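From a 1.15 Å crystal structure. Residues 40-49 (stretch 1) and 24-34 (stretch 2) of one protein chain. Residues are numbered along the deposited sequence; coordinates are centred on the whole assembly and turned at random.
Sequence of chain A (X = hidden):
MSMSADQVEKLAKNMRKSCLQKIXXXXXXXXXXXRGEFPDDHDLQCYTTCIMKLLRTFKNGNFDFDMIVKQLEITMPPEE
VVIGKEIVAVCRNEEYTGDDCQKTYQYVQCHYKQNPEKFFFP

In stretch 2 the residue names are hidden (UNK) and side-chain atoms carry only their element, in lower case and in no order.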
# COMPACT_ATOMS: atom_id res chain seq x y z
N ASP A 40 15.21 3.35 -5.43
CA ASP A 40 15.16 4.58 -4.65
C ASP A 40 14.70 5.73 -5.53
O ASP A 40 15.44 6.68 -5.79
CB ASP A 40 16.53 4.85 -4.04
CG ASP A 40 16.52 6.00 -3.08
OD1 ASP A 40 17.44 6.83 -3.19
OD2 ASP A 40 15.59 6.08 -2.25
N ASP A 41 13.46 5.65 -5.98
CA ASP A 41 12.87 6.54 -6.98
C ASP A 41 11.81 7.36 -6.28
O ASP A 41 10.77 6.85 -5.89
CB ASP A 41 12.27 5.68 -8.11
CG ASP A 41 11.68 6.49 -9.23
OD1 ASP A 41 11.06 7.53 -8.95
OD2 ASP A 41 11.80 6.07 -10.39
N HIS A 42 12.08 8.65 -6.07
CA HIS A 42 11.20 9.48 -5.28
C HIS A 42 9.81 9.60 -5.89
O HIS A 42 8.84 9.74 -5.16
CB HIS A 42 11.83 10.86 -5.05
CG HIS A 42 11.15 11.66 -3.98
ND1 HIS A 42 10.26 12.67 -4.28
CD2 HIS A 42 11.23 11.60 -2.64
CE1 HIS A 42 9.82 13.20 -3.15
NE2 HIS A 42 10.40 12.58 -2.14
N ASP A 43 9.69 9.51 -7.21
CA ASP A 43 8.37 9.57 -7.83
C ASP A 43 7.54 8.32 -7.51
O ASP A 43 6.37 8.44 -7.18
CB ASP A 43 8.49 9.81 -9.32
CG ASP A 43 9.12 11.15 -9.62
OD1 ASP A 43 8.83 12.13 -8.90
OD2 ASP A 43 9.91 11.24 -10.58
N LEU A 44 8.16 7.15 -7.56
CA LEU A 44 7.47 5.94 -7.13
C LEU A 44 7.11 6.03 -5.65
O LEU A 44 6.01 5.64 -5.24
CB LEU A 44 8.30 4.69 -7.43
CG LEU A 44 7.66 3.37 -7.02
CD1 LEU A 44 6.31 3.14 -7.67
CD2 LEU A 44 8.64 2.23 -7.32
N GLN A 45 8.02 6.58 -4.85
CA GLN A 45 7.73 6.78 -3.44
C GLN A 45 6.47 7.63 -3.27
O GLN A 45 5.55 7.29 -2.51
CB GLN A 45 8.93 7.39 -2.74
CG GLN A 45 10.13 6.46 -2.72
CD GLN A 45 11.44 7.08 -2.30
OE1 GLN A 45 11.56 8.29 -2.14
NE2 GLN A 45 12.44 6.23 -2.11
N CYS A 46 6.39 8.73 -4.00
CA CYS A 46 5.22 9.60 -3.89
C CYS A 46 3.94 8.97 -4.43
O CYS A 46 2.86 9.29 -3.93
CB CYS A 46 5.50 10.95 -4.54
SG CYS A 46 6.79 11.92 -3.66
N TYR A 47 4.05 8.05 -5.39
CA TYR A 47 2.89 7.28 -5.82
C TYR A 47 2.30 6.51 -4.63
O TYR A 47 1.08 6.46 -4.45
CB TYR A 47 3.25 6.35 -6.99
CG TYR A 47 2.16 5.37 -7.33
CD1 TYR A 47 1.16 5.67 -8.25
CD2 TYR A 47 2.11 4.14 -6.70
CE1 TYR A 47 0.14 4.77 -8.52
CE2 TYR A 47 1.10 3.24 -6.97
CZ TYR A 47 0.13 3.56 -7.89
OH TYR A 47 -0.89 2.67 -8.16
N THR A 48 3.16 5.88 -3.82
CA THR A 48 2.64 5.15 -2.68
C THR A 48 1.89 6.05 -1.72
O THR A 48 0.87 5.65 -1.16
CB THR A 48 3.70 4.29 -1.94
OG1 THR A 48 4.66 5.09 -1.25
CG2 THR A 48 4.38 3.31 -2.89
N THR A 49 2.39 7.26 -1.52
CA THR A 49 1.70 8.21 -0.67
C THR A 49 0.34 8.62 -1.25
O THR A 49 -0.63 8.75 -0.52
CB THR A 49 2.55 9.47 -0.42
OG1 THR A 49 3.90 9.08 -0.17
CG2 THR A 49 1.99 10.29 0.75
N UNK A 24 2.88 11.08 -12.70
CA UNK A 24 3.60 11.05 -13.98
C UNK A 24 4.73 10.00 -14.04
O UNK A 24 5.83 10.24 -14.55
c UNK A 24 4.10 12.46 -14.38
N UNK A 25 4.41 8.81 -13.53
CA UNK A 25 5.26 7.64 -13.67
C UNK A 25 4.53 6.60 -14.47
O UNK A 25 3.36 6.78 -14.82
c UNK A 25 5.72 7.06 -12.31
c UNK A 25 4.90 5.87 -10.20
c UNK A 25 6.62 8.05 -11.61
c UNK A 25 4.53 6.69 -11.43
N UNK A 26 5.20 5.50 -14.76
CA UNK A 26 4.63 4.47 -15.59
C UNK A 26 4.00 3.35 -14.77
O UNK A 26 4.38 3.07 -13.63
c UNK A 26 5.71 3.85 -16.49
c UNK A 26 6.40 4.91 -17.37
o UNK A 26 6.66 3.21 -15.65
N UNK A 27 3.07 2.66 -15.41
CA UNK A 27 2.49 1.49 -14.83
C UNK A 27 3.55 0.41 -14.57
O UNK A 27 3.49 -0.30 -13.56
o UNK A 27 -1.63 -0.73 -14.73
c UNK A 27 1.37 0.97 -15.71
c UNK A 27 0.62 -0.16 -15.07
c UNK A 27 -0.82 -0.26 -15.53
o UNK A 27 -1.12 0.11 -16.69
N UNK A 28 4.54 0.31 -15.46
CA UNK A 28 5.61 -0.64 -15.27
C UNK A 28 6.30 -0.43 -13.91
O UNK A 28 6.57 -1.38 -13.18
c UNK A 28 7.83 -1.46 -16.19
c UNK A 28 9.01 -1.21 -17.11
o UNK A 28 10.05 -1.84 -16.83
c UNK A 28 6.65 -0.51 -16.39
o UNK A 28 8.92 -0.43 -18.07
N UNK A 29 6.59 0.82 -13.57
CA UNK A 29 7.31 1.12 -12.36
C UNK A 29 6.47 0.71 -11.12
O UNK A 29 6.98 0.14 -10.16
c UNK A 29 8.76 4.58 -11.35
c UNK A 29 8.58 3.08 -11.25
c UNK A 29 7.67 2.60 -12.38
c UNK A 29 9.92 2.37 -11.26
N UNK A 30 5.17 0.95 -11.19
CA UNK A 30 4.28 0.54 -10.10
C UNK A 30 4.20 -0.99 -10.02
O UNK A 30 4.29 -1.55 -8.93
c UNK A 30 1.93 0.60 -9.24
c UNK A 30 2.99 2.69 -10.18
c UNK A 30 2.89 1.16 -10.27
N UNK A 31 4.02 -1.65 -11.16
CA UNK A 31 3.95 -3.11 -11.20
C UNK A 31 5.23 -3.79 -10.71
O UNK A 31 5.20 -4.92 -10.23
o UNK A 31 1.35 -3.54 -12.16
c UNK A 31 3.67 -3.61 -12.62
c UNK A 31 2.24 -3.47 -13.03
o UNK A 31 2.03 -3.33 -14.25
N UNK A 32 6.35 -3.09 -10.83
CA UNK A 32 7.61 -3.65 -10.37
C UNK A 32 7.64 -3.96 -8.89
O UNK A 32 8.34 -4.88 -8.46
N UNK A 33 6.90 -3.22 -8.08
CA UNK A 33 6.90 -3.46 -6.64
C UNK A 33 6.47 -4.89 -6.29
O UNK A 33 7.04 -5.52 -5.39
s UNK A 33 5.75 0.16 -4.91
c UNK A 33 6.60 -1.01 -5.99
c UNK A 33 4.14 0.28 -5.70
c UNK A 33 6.04 -2.43 -5.90
N UNK A 34 5.48 -5.43 -7.01
CA UNK A 34 5.02 -6.79 -6.75
C UNK A 34 6.10 -7.83 -7.09
O UNK A 34 6.09 -8.95 -6.53
n UNK A 34 0.32 -5.26 -7.53
c UNK A 34 3.72 -7.05 -7.51
c UNK A 34 2.51 -6.30 -6.93
n UNK A 34 -0.92 -5.52 -9.48
n UNK A 34 -1.70 -4.17 -7.79
c UNK A 34 1.40 -6.14 -7.97
c UNK A 34 -0.76 -4.99 -8.26

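Position 24 has a single side-chain carbon. It touches nothing on stretch 1, and its phi is positive, the first break after a helix. One carbon means alanine, A24.

Position 25 has four carbons, forked at the first, with one arm two carbons long. The short arm comes within 3.4 Å of D43 CB, and the end of the long arm lies 3.6 Å from Y47 CB and 4.0 Å from L44 CD1. A fork at CB with unequal arms is isoleucine, I25. The short arm is CG2 and the long arm ends in CD1.

Position 26 has one carbon carrying an oxygen and a carbon. It is out of reach of stretch 1. The oxygen accepts from the backbone N of position 29 at 3.2 Å, capping the helix that follows. A branched hydroxyl side chain of this size is threonine, T26.

Position 27 has three carbons, the third carrying two oxygens. Its CA-to-CB bond points away from stretch 1, and it makes no contact there. This is glutamate, E27.

Position 28 repeats the pattern: three carbons and a terminal pair of oxygens. It is exposed and out of reach. This is a second glutamate, E28.

Position 29 has four carbons, forked at the second. One tip carbon lies 3.9 Å from L44 CB and 3.5 Å from D41 OD2. The fork one carbon beyond CB gives leucine, L29, and that tip is CD2.

Position 30 has one carbon carrying two more. One of these lies 3.6 Å from Y47 CE2. The other sits over the face of the Y47 ring, 3.6 Å from its centroid and 6° off the normal. Three carbons forked at CB make valine, V30. The first is CG1; the second is CG2, which makes the CH-pi contact.

Position 31 has two carbons, the second carrying two oxygens, and does not reach stretch 1. The short acid is aspartate, D31.

Position 32 has no side-chain atoms. It is buried, yet it has no contact with stretch 1. This is glycine, G32.

Position 33 has an unbranched chain of two carbons, a sulfur and a carbon. The sulfur lies 4.0 Å from T48 CG2, and the second carbon lies 4.1 Å from L44 CD2. A thioether is methionine, M33. Its CE reaches to 4.4 Å from Y47 CE2.

Position 34 has three carbons, a nitrogen, then a carbon carrying two more nitrogens. That guanidinium identifies arginine, R34. It is bonded elsewhere in the structure.

The two helices cross at 73°, and no hydrogen bond joins the stretches. The contact is mainly apolar packing. L44 is central: it touches I25, L29, V30 and M33. Y47 adds a ring face for V30 and further contacts with I25 and M33. D41 turns its OD1 to its own helix, accepting from L44 N at 3.2 Å, while its OD2 lies against L29. The packing buries 418 Å² in all.

Stretch 2 (24-34) AITEELVDGMR
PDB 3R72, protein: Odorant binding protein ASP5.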